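PDB 4MT4: CmeC from Campylobacter jejuni, which forms a trimeric outer membrane channel of the outer membrane factor family and probably serves as the exit duct of a drug efflux system. Local coordinates for residues D40-N45 with Y250-K256; V49-L54 with V155-V160; V160-N165 with A436-D441; L229-K233 with Y245-S249. All blocks are in the same frame, centred on the assembly; numbering follows the deposited sequence.

Interaction 1: D40-N45 with Y250-K256; sequences DFDDEN and YQVFNLK
Gln251 and Lys256 reach across from the extended linker 250-256 to the turn that leads into helix 44-56, where Asp43 is the N-cap; this is the equatorial region of the outer membrane factor fold, where loops wrap the long helices. The chain of Gln251 runs extended beyond CG and lays its amide against the Asp43 carboxylate, the two planes stacked 5° apart. From there NE2 donates to Asp42 O at 2.9 Å, coming from above the carbonyl plane. Asn45 meets Gln251 at about a right angle, its ND2 held by Asp43 OD1 (3.0 Å) and resting on Gln251 CB. Lys256 bends at CG-CD (chi3 -67°), and its NZ is shared between Asp40 O and a salt bridge to Asp42 OD2, each at 3.0 Å; the carboxylate is met on its syn side. The Phe41 and Phe253 rings touch at their edges, CD1 to CE1. Asp43 OD2 is paired with Tyr163 OH of helix 129-195 in a probable, very short hydrogen bond. A water donates to Asp43 OD2 at 2.7 Å and, with its other hydrogen, to Gln251 O at 2.6 Å.

Interaction 2: V49-L54 with V155-V160; sequences VVDLAL and VISNTV
Thr159 of helix 155-160 points at the flank of helix 49-54, and its two branches do different jobs. The methyl CG2 lies 3.7 Å from Val49 O and slides past Val49 CG1, the two side chains running in opposite directions. Thr159 OG1 sits 3.5 Å from Ala53 CB, so a polar atom faces carbon here. Its hydrogen bond turns back into its own helix: with OG1 beside the backbone N (chi1 -63°), the hydroxyl donates to Val155 O at 2.8 Å. That carbonyl also receives Thr159 N, from the other face of its plane, so this oxygen is gripped twice and the rotation of the threonine is fixed. No hydrogen bond crosses between the segments.

The pair belongs to the helical bundle of the outer membrane factor fold, in which the short helix 44-56 lies against the long helix 129-195. The segment axes approach to 9.6 Å with their directions 143° apart, a roughly antiparallel crossing. Trp37 and Trp38 from the preceding loop pack on Ile156, and Leu232 and Thr236 of helix 201-236 back Val49.

The remaining contacts are purely apolar. Leu54 leans over so that CD2 meets the end of Ile156, 3.7 Å from CD1 and nearly as close to CG1. Ala53 CB faces Val155 CG1. Val50 spreads its two methyls, CG1 packing on Ile156 CG2 and CG2 on Val160 CG2, the latter pair 4.0 Å apart.

Interaction 3: V160-N165 with A436-D441; sequences VQTYFN and ANSIVD
Gln161 stretches across from helix 160-165 and ends with one nitrogen serving two acceptors on helix 436-441. NE2 donates to Asp441 OD1 at 2.8 Å, with an N-H...O angle of 154°, and to Asn437 O at 3.0 Å along a more bent path. The amide stands at about a right angle to the Asp441 carboxylate and meets OD1 from above the carboxylate plane. Asn437 O already accepts Asp441 N within its helix, so Gln161 adds a second donor to a routine helical carbonyl.

Asn437 is a knob in the hole formed by Val160, Gln161, Phe164 and Asn165. Its ND2 makes a weak bond to Asn165 OD1 at 3.1 Å, while Asn437 OD1 lies among carbons, 3.4 Å from Phe164 CB, buried with no polar partner in the model. Ala436 CB covers one face of the Phe164 ring in a CH-pi contact, 3.7 Å from the centroid. At the other end of the contact, Val160 CG1 meets Val440 CG2, also 3.7 Å apart, and Val440 CB and CG1 lie along the Gln161 side chain.

Gln161 gets there because CG lies beside the backbone N (chi1 -71°) and the chain then runs extended. Beyond the contact, the ring of Phe41 meets that of Phe164 edge-to-face. The segments run almost exactly antiparallel, 173° between their directions, joining helix 129-195 to helix 411-445 in the long-helix bundle. Helices 44-56 and 201-236 flank the first of these, and helix 339-405 packs beside the second.

Interaction 4: L229-K233 with Y245-S249; sequences LKALK and YKNQS
Leu232 and Gln248 meet at about a right angle, with the leucine methyl CD2 set against the bend of the glutamine, 3.7 Å from CG and almost as near to OE1. Gln248 has CG anti to the backbone N (chi1 177°) and then folds at chi2, which brings its amide round to the next residue of the linker. There NE2 donates to Ser249 O at 2.8 Å, in the plane of that carbonyl, leaving the aliphatic part of the side chain to pack on the helix.

The Leu229 side chain crosses those of Asn247 and Gln248 obliquely: CD1 rests 3.6 Å from Asn247 OD1, and CD2 faces Gln248 CB. Lys233 approaches from the next turn, bent at chi2, and its NZ donates to Asn247 O at 3.1 Å from well above the carbonyl plane. The same ammonium forms a salt bridge with Asp242, so it ties the linker to helix 240-245 as well.

Here the chain, after the short helix 240-245, returns against helix 201-236, part of a predicted coiled coil. Helix 129-195 adds Thr162, which touches Leu232, and Leu166, which touches Leu232 and Gln248; helix 44-56 adds Val49, and Arg370 of the second subunit packs on Leu229 and Asn247 and bonds to Lys246 O.

From the N terminus, the chain enters helix 44-56, whose start is held by interaction 1 and whose following turns are held by interaction 2. Interaction 2 closes a loop of about a hundred residues, including two strands, and lies inside the larger loop that interaction 1 closes at 250-256. Interaction 4, a short-range closure across helix 240-245, nests within the loops of both interaction 1 and interaction 3. Interaction 3 opens at Val160, which it shares with interaction 2, and crosses interaction 1 on its way to helix 411-445. Tyr163 joins interactions 1 and 3, and Leu232 links interactions 2 and 4, so the linker and four helices are tied together.

Interaction 1: D40-N45 with Y250-K256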
loop_
_atom_site.group_PDB
_atom_site.type_symbol
_atom_site.label_atom_id
_atom_site.label_comp_id
_atom_site.label_asym_id
_atom_site.label_seq_id
_atom_site.Cartn_x
_atom_site.Cartn_y
_atom_site.Cartn_z
ATOM N N ASP B 40 -12.396 -20.994 23.149
ATOM C CA ASP B 40 -11.583 -21.812 24.043
ATOM C C ASP B 40 -10.803 -20.953 25.036
ATOM O O ASP B 40 -10.075 -21.475 25.882
ATOM C CB ASP B 40 -10.626 -22.696 23.241
ATOM C CG ASP B 40 -11.331 -23.858 22.570
ATOM O OD1 ASP B 40 -12.312 -24.372 23.149
ATOM O OD2 ASP B 40 -10.908 -24.258 21.464
ATOM N N PHE B 41 -10.959 -19.638 24.929
ATOM C CA PHE B 41 -10.363 -18.719 25.890
ATOM C C PHE B 41 -11.267 -18.570 27.108
ATOM O O PHE B 41 -10.885 -17.952 28.103
ATOM C CB PHE B 41 -10.107 -17.353 25.253
ATOM C CG PHE B 41 -8.931 -17.328 24.321
ATOM C CD1 PHE B 41 -7.637 -17.362 24.817
ATOM C CD2 PHE B 41 -9.116 -17.259 22.951
ATOM C CE1 PHE B 41 -6.551 -17.336 23.963
ATOM C CE2 PHE B 41 -8.034 -17.232 22.091
ATOM C CZ PHE B 41 -6.750 -17.271 22.597
ATOM N N ASP B 42 -12.464 -19.143 27.011
ATOM C CA ASP B 42 -13.453 -19.119 28.085
ATOM C C ASP B 42 -13.770 -17.686 28.516
ATOM O O ASP B 42 -13.915 -17.398 29.704
ATOM C CB ASP B 42 -12.963 -19.945 29.279
ATOM C CG ASP B 42 -12.386 -21.287 28.861
ATOM O OD1 ASP B 42 -12.914 -21.898 27.906
ATOM O OD2 ASP B 42 -11.397 -21.729 29.483
ATOM N N ASP B 43 -13.872 -16.796 27.534
ATOM C CA ASP B 43 -14.151 -15.387 27.781
ATOM C C ASP B 43 -15.429 -14.972 27.055
ATOM O O ASP B 43 -15.452 -14.876 25.828
ATOM C CB ASP B 43 -12.969 -14.525 27.329
ATOM C CG ASP B 43 -13.043 -13.097 27.850
ATOM O OD1 ASP B 43 -14.154 -12.617 28.156
ATOM O OD2 ASP B 43 -11.978 -12.451 27.947
ATOM N N GLU B 44 -16.488 -14.720 27.815
ATOM C CA GLU B 44 -17.771 -14.358 27.227
ATOM C C GLU B 44 -17.718 -12.958 26.623
ATOM O O GLU B 44 -18.415 -12.668 25.651
ATOM C CB GLU B 44 -18.891 -14.446 28.268
ATOM C CG GLU B 44 -20.266 -14.674 27.660
ATOM C CD GLU B 44 -20.345 -15.974 26.881
ATOM O OE1 GLU B 44 -20.504 -15.918 25.643
ATOM O OE2 GLU B 44 -20.248 -17.051 27.506
ATOM N N ASN B 45 -16.884 -12.096 27.200
ATOM C CA ASN B 45 -16.690 -10.752 26.667
ATOM C C ASN B 45 -16.009 -10.802 25.304
ATOM O O ASN B 45 -16.350 -10.042 24.397
ATOM C CB ASN B 45 -15.864 -9.900 27.633
ATOM C CG ASN B 45 -16.375 -9.974 29.060
ATOM O OD1 ASN B 45 -17.324 -9.283 29.430
ATOM N ND2 ASN B 45 -15.741 -10.813 29.872
ATOM N N TYR B 250 -14.304 -6.563 30.124
ATOM C CA TYR B 250 -13.330 -7.594 29.781
ATOM C C TYR B 250 -13.103 -8.610 30.898
ATOM O O TYR B 250 -13.697 -8.521 31.973
ATOM C CB TYR B 250 -11.997 -6.944 29.399
ATOM C CG TYR B 250 -11.328 -6.198 30.532
ATOM C CD1 TYR B 250 -11.666 -4.882 30.819
ATOM C CD2 TYR B 250 -10.356 -6.810 31.313
ATOM C CE1 TYR B 250 -11.056 -4.199 31.854
ATOM C CE2 TYR B 250 -9.741 -6.137 32.347
ATOM C CZ TYR B 250 -10.094 -4.831 32.614
ATOM O OH TYR B 250 -9.483 -4.154 33.646
ATOM N N GLN B 251 -12.232 -9.575 30.621
ATOM C CA GLN B 251 -11.912 -10.637 31.565
ATOM C C GLN B 251 -10.427 -10.978 31.490
ATOM O O GLN B 251 -9.879 -11.148 30.401
ATOM C CB GLN B 251 -12.757 -11.878 31.278
ATOM C CG GLN B 251 -12.263 -13.147 31.951
ATOM C CD GLN B 251 -13.060 -14.370 31.542
ATOM O OE1 GLN B 251 -14.289 -14.363 31.578
ATOM N NE2 GLN B 251 -12.360 -15.424 31.137
ATOM N N VAL B 252 -9.785 -11.070 32.652
ATOM C CA VAL B 252 -8.362 -11.389 32.738
ATOM C C VAL B 252 -8.051 -12.769 32.161
ATOM O O VAL B 252 -8.765 -13.738 32.422
ATOM C CB VAL B 252 -7.865 -11.317 34.205
ATOM C CG1 VAL B 252 -6.603 -12.154 34.409
ATOM C CG2 VAL B 252 -7.624 -9.873 34.612
ATOM N N PHE B 253 -6.989 -12.843 31.365
ATOM C CA PHE B 253 -6.552 -14.105 30.783
ATOM C C PHE B 253 -5.830 -14.968 31.810
ATOM O O PHE B 253 -4.848 -14.541 32.416
ATOM C CB PHE B 253 -5.638 -13.853 29.580
ATOM C CG PHE B 253 -5.025 -15.102 29.010
ATOM C CD1 PHE B 253 -5.751 -15.918 28.159
ATOM C CD2 PHE B 253 -3.719 -15.458 29.318
ATOM C CE1 PHE B 253 -5.192 -17.066 27.630
ATOM C CE2 PHE B 253 -3.156 -16.606 28.792
ATOM C CZ PHE B 253 -3.894 -17.410 27.947
ATOM N N ASN B 254 -6.324 -16.187 31.997
ATOM C CA ASN B 254 -5.676 -17.148 32.880
ATOM C C ASN B 254 -5.058 -18.301 32.098
ATOM O O ASN B 254 -5.668 -18.836 31.172
ATOM C CB ASN B 254 -6.670 -17.682 33.912
ATOM C CG ASN B 254 -6.617 -16.916 35.222
ATOM O OD1 ASN B 254 -5.906 -15.918 35.342
ATOM N ND2 ASN B 254 -7.372 -17.381 36.210
ATOM N N LEU B 255 -3.842 -18.675 32.481
ATOM C CA LEU B 255 -3.072 -19.672 31.745
ATOM C C LEU B 255 -3.736 -21.046 31.774
ATOM O O LEU B 255 -3.867 -21.668 32.829
ATOM C CB LEU B 255 -1.647 -19.761 32.308
ATOM C CG LEU B 255 -0.590 -20.565 31.538
ATOM C CD1 LEU B 255 -0.572 -22.035 31.948
ATOM C CD2 LEU B 255 -0.772 -20.414 30.035
ATOM N N LYS B 256 -4.160 -21.501 30.600
ATOM C CA LYS B 256 -4.639 -22.864 30.420
ATOM C C LYS B 256 -3.886 -23.496 29.259
ATOM O O LYS B 256 -3.018 -22.862 28.661
ATOM C CB LYS B 256 -6.148 -22.890 30.164
ATOM C CG LYS B 256 -6.590 -22.050 28.975
ATOM C CD LYS B 256 -8.085 -22.183 28.712
ATOM C CE LYS B 256 -8.446 -23.586 28.251
ATOM N NZ LYS B 256 -9.885 -23.698 27.886
HETATM O O HOH W 1 -9.768 -13.429 29.096
HETATM O O HOH W 2 -16.871 -14.696 30.915
#

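Interaction 2: V49-L54 with V155-V160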
loop_
_atom_site.group_PDB
_atom_site.type_symbol
_atom_site.label_atom_id
_atom_site.label_comp_id
_atom_site.label_asym_id
_atom_site.label_seq_id
_atom_site.Cartn_x
_atom_site.Cartn_y
_atom_site.Cartn_z
ATOM N N VAL B 49 -17.493 -9.632 21.419
ATOM C CA VAL B 49 -16.810 -8.657 20.575
ATOM C C VAL B 49 -16.418 -9.277 19.234
ATOM O O VAL B 49 -16.219 -8.568 18.249
ATOM C CB VAL B 49 -15.559 -8.071 21.275
ATOM C CG1 VAL B 49 -14.374 -9.015 21.160
ATOM C CG2 VAL B 49 -15.213 -6.711 20.693
ATOM N N VAL B 50 -16.324 -10.602 19.190
ATOM C CA VAL B 50 -16.044 -11.300 17.941
ATOM C C VAL B 50 -17.299 -11.330 17.074
ATOM O O VAL B 50 -17.237 -11.131 15.859
ATOM C CB VAL B 50 -15.540 -12.742 18.188
ATOM C CG1 VAL B 50 -15.556 -13.551 16.901
ATOM C CG2 VAL B 50 -14.143 -12.717 18.789
ATOM N N ASP B 51 -18.442 -11.568 17.712
ATOM C CA ASP B 51 -19.727 -11.555 17.022
ATOM C C ASP B 51 -20.023 -10.175 16.446
ATOM O O ASP B 51 -20.589 -10.056 15.361
ATOM C CB ASP B 51 -20.857 -11.979 17.963
ATOM C CG ASP B 51 -20.866 -13.472 18.229
ATOM O OD1 ASP B 51 -20.199 -14.213 17.478
ATOM O OD2 ASP B 51 -21.550 -13.906 19.180
ATOM N N LEU B 52 -19.638 -9.137 17.183
ATOM C CA LEU B 52 -19.804 -7.764 16.719
ATOM C C LEU B 52 -18.968 -7.511 15.471
ATOM O O LEU B 52 -19.405 -6.818 14.551
ATOM C CB LEU B 52 -19.424 -6.774 17.823
ATOM C CG LEU B 52 -20.448 -6.569 18.941
ATOM C CD1 LEU B 52 -19.825 -5.841 20.124
ATOM C CD2 LEU B 52 -21.647 -5.801 18.409
ATOM N N ALA B 53 -17.765 -8.076 15.448
ATOM C CA ALA B 53 -16.890 -7.970 14.288
ATOM C C ALA B 53 -17.500 -8.684 13.088
ATOM O O ALA B 53 -17.599 -8.118 12.002
ATOM C CB ALA B 53 -15.513 -8.538 14.605
ATOM N N LEU B 54 -17.932 -9.924 13.299
ATOM C CA LEU B 54 -18.548 -10.718 12.240
ATOM C C LEU B 54 -19.849 -10.096 11.742
ATOM O O LEU B 54 -20.365 -10.472 10.690
ATOM C CB LEU B 54 -18.807 -12.142 12.730
ATOM C CG LEU B 54 -17.562 -12.989 12.998
ATOM C CD1 LEU B 54 -17.934 -14.309 13.655
ATOM C CD2 LEU B 54 -16.793 -13.226 11.704
ATOM N N VAL B 155 -9.851 -10.762 10.118
ATOM C CA VAL B 155 -10.676 -9.854 10.909
ATOM C C VAL B 155 -10.891 -10.393 12.320
ATOM O O VAL B 155 -10.777 -9.653 13.300
ATOM C CB VAL B 155 -12.042 -9.610 10.231
ATOM C CG1 VAL B 155 -13.029 -8.993 11.205
ATOM C CG2 VAL B 155 -11.870 -8.724 9.008
ATOM N N ILE B 156 -11.193 -11.684 12.418
ATOM C CA ILE B 156 -11.396 -12.323 13.714
ATOM C C ILE B 156 -10.116 -12.314 14.549
ATOM O O ILE B 156 -10.132 -11.947 15.724
ATOM C CB ILE B 156 -11.883 -13.782 13.562
ATOM C CG1 ILE B 156 -13.269 -13.821 12.917
ATOM C CG2 ILE B 156 -11.916 -14.481 14.910
ATOM C CD1 ILE B 156 -13.814 -15.226 12.731
ATOM N N SER B 157 -9.009 -12.715 13.933
ATOM C CA SER B 157 -7.722 -12.758 14.619
ATOM C C SER B 157 -7.296 -11.381 15.112
ATOM O O SER B 157 -6.797 -11.239 16.229
ATOM C CB SER B 157 -6.648 -13.334 13.696
ATOM O OG SER B 157 -6.942 -14.676 13.356
ATOM N N ASN B 158 -7.498 -10.369 14.275
ATOM C CA ASN B 158 -7.162 -8.999 14.639
ATOM C C ASN B 158 -8.028 -8.490 15.783
ATOM O O ASN B 158 -7.550 -7.767 16.655
ATOM C CB ASN B 158 -7.298 -8.070 13.431
ATOM C CG ASN B 158 -6.183 -8.258 12.420
ATOM O OD1 ASN B 158 -5.126 -8.802 12.739
ATOM N ND2 ASN B 158 -6.411 -7.800 11.195
ATOM N N THR B 159 -9.300 -8.878 15.778
ATOM C CA THR B 159 -10.232 -8.497 16.834
ATOM C C THR B 159 -9.844 -9.128 18.170
ATOM O O THR B 159 -9.865 -8.468 19.210
ATOM C CB THR B 159 -11.676 -8.902 16.481
ATOM O OG1 THR B 159 -12.099 -8.195 15.308
ATOM C CG2 THR B 159 -12.621 -8.583 17.627
ATOM N N VAL B 160 -9.487 -10.409 18.131
ATOM C CA VAL B 160 -9.086 -11.133 19.335
ATOM C C VAL B 160 -7.800 -10.564 19.926
ATOM O O VAL B 160 -7.700 -10.345 21.135
ATOM C CB VAL B 160 -8.886 -12.639 19.049
ATOM C CG1 VAL B 160 -8.285 -13.344 20.256
ATOM C CG2 VAL B 160 -10.203 -13.284 18.650
#

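Interaction 3: V160-N165 with A436-D441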
loop_
_atom_site.group_PDB
_atom_site.type_symbol
_atom_site.label_atom_id
_atom_site.label_comp_id
_atom_site.label_asym_id
_atom_site.label_seq_id
_atom_site.Cartn_x
_atom_site.Cartn_y
_atom_site.Cartn_z
ATOM N N VAL B 160 -9.487 -10.409 18.131
ATOM C CA VAL B 160 -9.086 -11.133 19.335
ATOM C C VAL B 160 -7.800 -10.564 19.926
ATOM O O VAL B 160 -7.700 -10.345 21.135
ATOM C CB VAL B 160 -8.886 -12.639 19.049
ATOM C CG1 VAL B 160 -8.285 -13.344 20.256
ATOM C CG2 VAL B 160 -10.203 -13.284 18.650
ATOM N N GLN B 161 -6.818 -10.323 19.063
ATOM C CA GLN B 161 -5.521 -9.820 19.500
ATOM C C GLN B 161 -5.591 -8.359 19.939
ATOM O O GLN B 161 -4.788 -7.913 20.757
ATOM C CB GLN B 161 -4.481 -9.989 18.389
ATOM C CG GLN B 161 -4.064 -11.435 18.141
ATOM C CD GLN B 161 -2.932 -11.559 17.139
ATOM O OE1 GLN B 161 -2.728 -10.677 16.305
ATOM N NE2 GLN B 161 -2.182 -12.653 17.222
ATOM N N THR B 162 -6.551 -7.616 19.397
ATOM C CA THR B 162 -6.778 -6.237 19.819
ATOM C C THR B 162 -7.441 -6.224 21.192
ATOM O O THR B 162 -7.130 -5.384 22.039
ATOM C CB THR B 162 -7.653 -5.465 18.811
ATOM O OG1 THR B 162 -6.971 -5.381 17.555
ATOM C CG2 THR B 162 -7.951 -4.057 19.312
ATOM N N TYR B 163 -8.350 -7.171 21.404
ATOM C CA TYR B 163 -9.011 -7.333 22.694
ATOM C C TYR B 163 -7.995 -7.605 23.796
ATOM O O TYR B 163 -8.031 -6.980 24.855
ATOM C CB TYR B 163 -10.036 -8.469 22.635
ATOM C CG TYR B 163 -10.580 -8.894 23.984
ATOM C CD1 TYR B 163 -11.619 -8.198 24.586
ATOM C CD2 TYR B 163 -10.058 -9.996 24.651
ATOM C CE1 TYR B 163 -12.123 -8.582 25.817
ATOM C CE2 TYR B 163 -10.553 -10.389 25.883
ATOM C CZ TYR B 163 -11.585 -9.679 26.461
ATOM O OH TYR B 163 -12.084 -10.064 27.683
ATOM N N PHE B 164 -7.088 -8.539 23.531
ATOM C CA PHE B 164 -6.074 -8.936 24.500
ATOM C C PHE B 164 -5.063 -7.822 24.758
ATOM O O PHE B 164 -4.568 -7.671 25.875
ATOM C CB PHE B 164 -5.357 -10.201 24.027
ATOM C CG PHE B 164 -6.101 -11.469 24.340
ATOM C CD1 PHE B 164 -6.774 -11.609 25.542
ATOM C CD2 PHE B 164 -6.137 -12.513 23.431
ATOM C CE1 PHE B 164 -7.462 -12.771 25.838
ATOM C CE2 PHE B 164 -6.825 -13.680 23.719
ATOM C CZ PHE B 164 -7.489 -13.808 24.925
ATOM N N ASN B 165 -4.756 -7.047 23.722
ATOM C CA ASN B 165 -3.897 -5.879 23.877
ATOM C C ASN B 165 -4.589 -4.806 24.708
ATOM O O ASN B 165 -3.937 -4.038 25.419
ATOM C CB ASN B 165 -3.498 -5.311 22.515
ATOM C CG ASN B 165 -2.451 -6.153 21.812
ATOM O OD1 ASN B 165 -1.710 -6.901 22.449
ATOM N ND2 ASN B 165 -2.383 -6.029 20.492
ATOM N N ALA B 436 -1.147 -15.041 24.891
ATOM C CA ALA B 436 -2.513 -15.195 24.402
ATOM C C ALA B 436 -2.561 -14.947 22.899
ATOM O O ALA B 436 -3.197 -15.693 22.157
ATOM C CB ALA B 436 -3.454 -14.248 25.133
ATOM N N ASN B 437 -1.873 -13.898 22.459
ATOM C CA ASN B 437 -1.796 -13.569 21.042
ATOM C C ASN B 437 -0.904 -14.539 20.274
ATOM O O ASN B 437 -1.023 -14.670 19.055
ATOM C CB ASN B 437 -1.289 -12.138 20.849
ATOM C CG ASN B 437 -2.303 -11.097 21.280
ATOM O OD1 ASN B 437 -3.473 -11.408 21.502
ATOM N ND2 ASN B 437 -1.861 -9.849 21.389
ATOM N N SER B 438 -0.008 -15.211 20.989
ATOM C CA SER B 438 0.858 -16.208 20.371
ATOM C C SER B 438 0.037 -17.435 19.998
ATOM O O SER B 438 0.331 -18.116 19.016
ATOM C CB SER B 438 2.006 -16.598 21.305
ATOM O OG SER B 438 1.549 -17.420 22.366
ATOM N N ILE B 439 -0.993 -17.709 20.792
ATOM C CA ILE B 439 -1.918 -18.798 20.502
ATOM C C ILE B 439 -2.665 -18.513 19.206
ATOM O O ILE B 439 -2.810 -19.384 18.351
ATOM C CB ILE B 439 -2.938 -19.004 21.641
ATOM C CG1 ILE B 439 -2.221 -19.273 22.965
ATOM C CG2 ILE B 439 -3.882 -20.146 21.312
ATOM C CD1 ILE B 439 -1.378 -20.527 22.957
ATOM N N VAL B 440 -3.129 -17.275 19.071
ATOM C CA VAL B 440 -3.872 -16.841 17.896
ATOM C C VAL B 440 -3.021 -16.924 16.630
ATOM O O VAL B 440 -3.498 -17.362 15.581
ATOM C CB VAL B 440 -4.388 -15.397 18.069
ATOM C CG1 VAL B 440 -5.170 -14.952 16.843
ATOM C CG2 VAL B 440 -5.249 -15.294 19.317
ATOM N N ASP B 441 -1.761 -16.508 16.736
ATOM C CA ASP B 441 -0.842 -16.533 15.603
ATOM C C ASP B 441 -0.671 -17.944 15.050
ATOM O O ASP B 441 -0.612 -18.140 13.837
ATOM C CB ASP B 441 0.519 -15.956 16.000
ATOM C CG ASP B 441 0.496 -14.443 16.122
ATOM O OD1 ASP B 441 -0.309 -13.802 15.414
ATOM O OD2 ASP B 441 1.284 -13.894 16.923
#

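Interaction 4: L229-K233 with Y245-S249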
loop_
_atom_site.group_PDB
_atom_site.type_symbol
_atom_site.label_atom_id
_atom_site.label_comp_id
_atom_site.label_asym_id
_atom_site.label_seq_id
_atom_site.Cartn_x
_atom_site.Cartn_y
_atom_site.Cartn_z
ATOM N N LEU B 229 -8.449 0.857 22.774
ATOM C CA LEU B 229 -9.898 0.950 22.884
ATOM C C LEU B 229 -10.463 1.438 21.556
ATOM O O LEU B 229 -11.438 0.886 21.044
ATOM C CB LEU B 229 -10.309 1.890 24.019
ATOM C CG LEU B 229 -11.445 1.413 24.933
ATOM C CD1 LEU B 229 -12.043 2.581 25.704
ATOM C CD2 LEU B 229 -12.524 0.669 24.156
ATOM N N LYS B 230 -9.838 2.475 21.005
ATOM C CA LYS B 230 -10.207 2.998 19.696
ATOM C C LYS B 230 -10.094 1.923 18.622
ATOM O O LYS B 230 -10.976 1.780 17.777
ATOM C CB LYS B 230 -9.324 4.192 19.325
ATOM C CG LYS B 230 -9.312 4.515 17.836
ATOM C CD LYS B 230 -8.131 5.400 17.464
ATOM C CE LYS B 230 -8.004 5.546 15.954
ATOM N NZ LYS B 230 -6.803 6.339 15.569
ATOM N N ALA B 231 -8.999 1.170 18.669
ATOM C CA ALA B 231 -8.743 0.110 17.701
ATOM C C ALA B 231 -9.826 -0.963 17.738
ATOM O O ALA B 231 -10.215 -1.499 16.703
ATOM C CB ALA B 231 -7.375 -0.510 17.949
ATOM N N LEU B 232 -10.318 -1.268 18.933
ATOM C CA LEU B 232 -11.343 -2.294 19.088
ATOM C C LEU B 232 -12.707 -1.793 18.612
ATOM O O LEU B 232 -13.488 -2.550 18.033
ATOM C CB LEU B 232 -11.427 -2.753 20.545
ATOM C CG LEU B 232 -12.342 -3.952 20.803
ATOM C CD1 LEU B 232 -11.833 -5.177 20.057
ATOM C CD2 LEU B 232 -12.470 -4.236 22.291
ATOM N N LYS B 233 -12.983 -0.514 18.855
ATOM C CA LYS B 233 -14.240 0.100 18.436
ATOM C C LYS B 233 -14.370 0.125 16.915
ATOM O O LYS B 233 -15.417 -0.219 16.367
ATOM C CB LYS B 233 -14.353 1.521 18.991
ATOM C CG LYS B 233 -14.489 1.592 20.501
ATOM C CD LYS B 233 -15.737 0.872 20.974
ATOM C CE LYS B 233 -15.908 0.990 22.479
ATOM N NZ LYS B 233 -17.067 0.188 22.964
ATOM N N TYR B 245 -18.062 7.345 23.264
ATOM C CA TYR B 245 -18.148 7.491 24.715
ATOM C C TYR B 245 -18.040 6.193 25.519
ATOM O O TYR B 245 -17.617 6.216 26.674
ATOM C CB TYR B 245 -19.456 8.203 25.076
ATOM C CG TYR B 245 -19.645 9.518 24.354
ATOM C CD1 TYR B 245 -18.824 10.607 24.627
ATOM C CD2 TYR B 245 -20.641 9.673 23.399
ATOM C CE1 TYR B 245 -18.991 11.810 23.966
ATOM C CE2 TYR B 245 -20.816 10.872 22.734
ATOM C CZ TYR B 245 -19.989 11.938 23.021
ATOM O OH TYR B 245 -20.158 13.135 22.364
ATOM N N LYS B 246 -18.416 5.067 24.924
ATOM C CA LYS B 246 -18.453 3.812 25.673
ATOM C C LYS B 246 -17.082 3.155 25.837
ATOM O O LYS B 246 -16.126 3.493 25.140
ATOM C CB LYS B 246 -19.412 2.826 25.008
ATOM C CG LYS B 246 -20.875 3.192 25.159
ATOM C CD LYS B 246 -21.762 1.976 24.966
ATOM C CE LYS B 246 -23.196 2.272 25.370
ATOM N NZ LYS B 246 -23.923 1.032 25.755
ATOM N N ASN B 247 -17.003 2.212 26.772
ATOM C CA ASN B 247 -15.783 1.449 27.007
ATOM C C ASN B 247 -15.992 -0.031 26.701
ATOM O O ASN B 247 -16.943 -0.402 26.015
ATOM C CB ASN B 247 -15.304 1.625 28.448
ATOM C CG ASN B 247 -15.055 3.077 28.806
ATOM O OD1 ASN B 247 -14.010 3.640 28.478
ATOM N ND2 ASN B 247 -16.015 3.691 29.490
ATOM N N GLN B 248 -15.105 -0.876 27.216
ATOM C CA GLN B 248 -15.172 -2.305 26.934
ATOM C C GLN B 248 -15.013 -3.151 28.191
ATOM O O GLN B 248 -13.971 -3.118 28.848
ATOM C CB GLN B 248 -14.102 -2.692 25.909
ATOM C CG GLN B 248 -14.048 -4.181 25.604
ATOM C CD GLN B 248 -15.305 -4.688 24.925
ATOM O OE1 GLN B 248 -15.873 -4.017 24.064
ATOM N NE2 GLN B 248 -15.748 -5.878 25.313
ATOM N N SER B 249 -16.056 -3.906 28.523
ATOM C CA SER B 249 -15.987 -4.880 29.605
ATOM C C SER B 249 -15.075 -6.026 29.184
ATOM O O SER B 249 -15.072 -6.420 28.019
ATOM C CB SER B 249 -17.379 -5.406 29.959
ATOM O OG SER B 249 -18.242 -4.355 30.358
#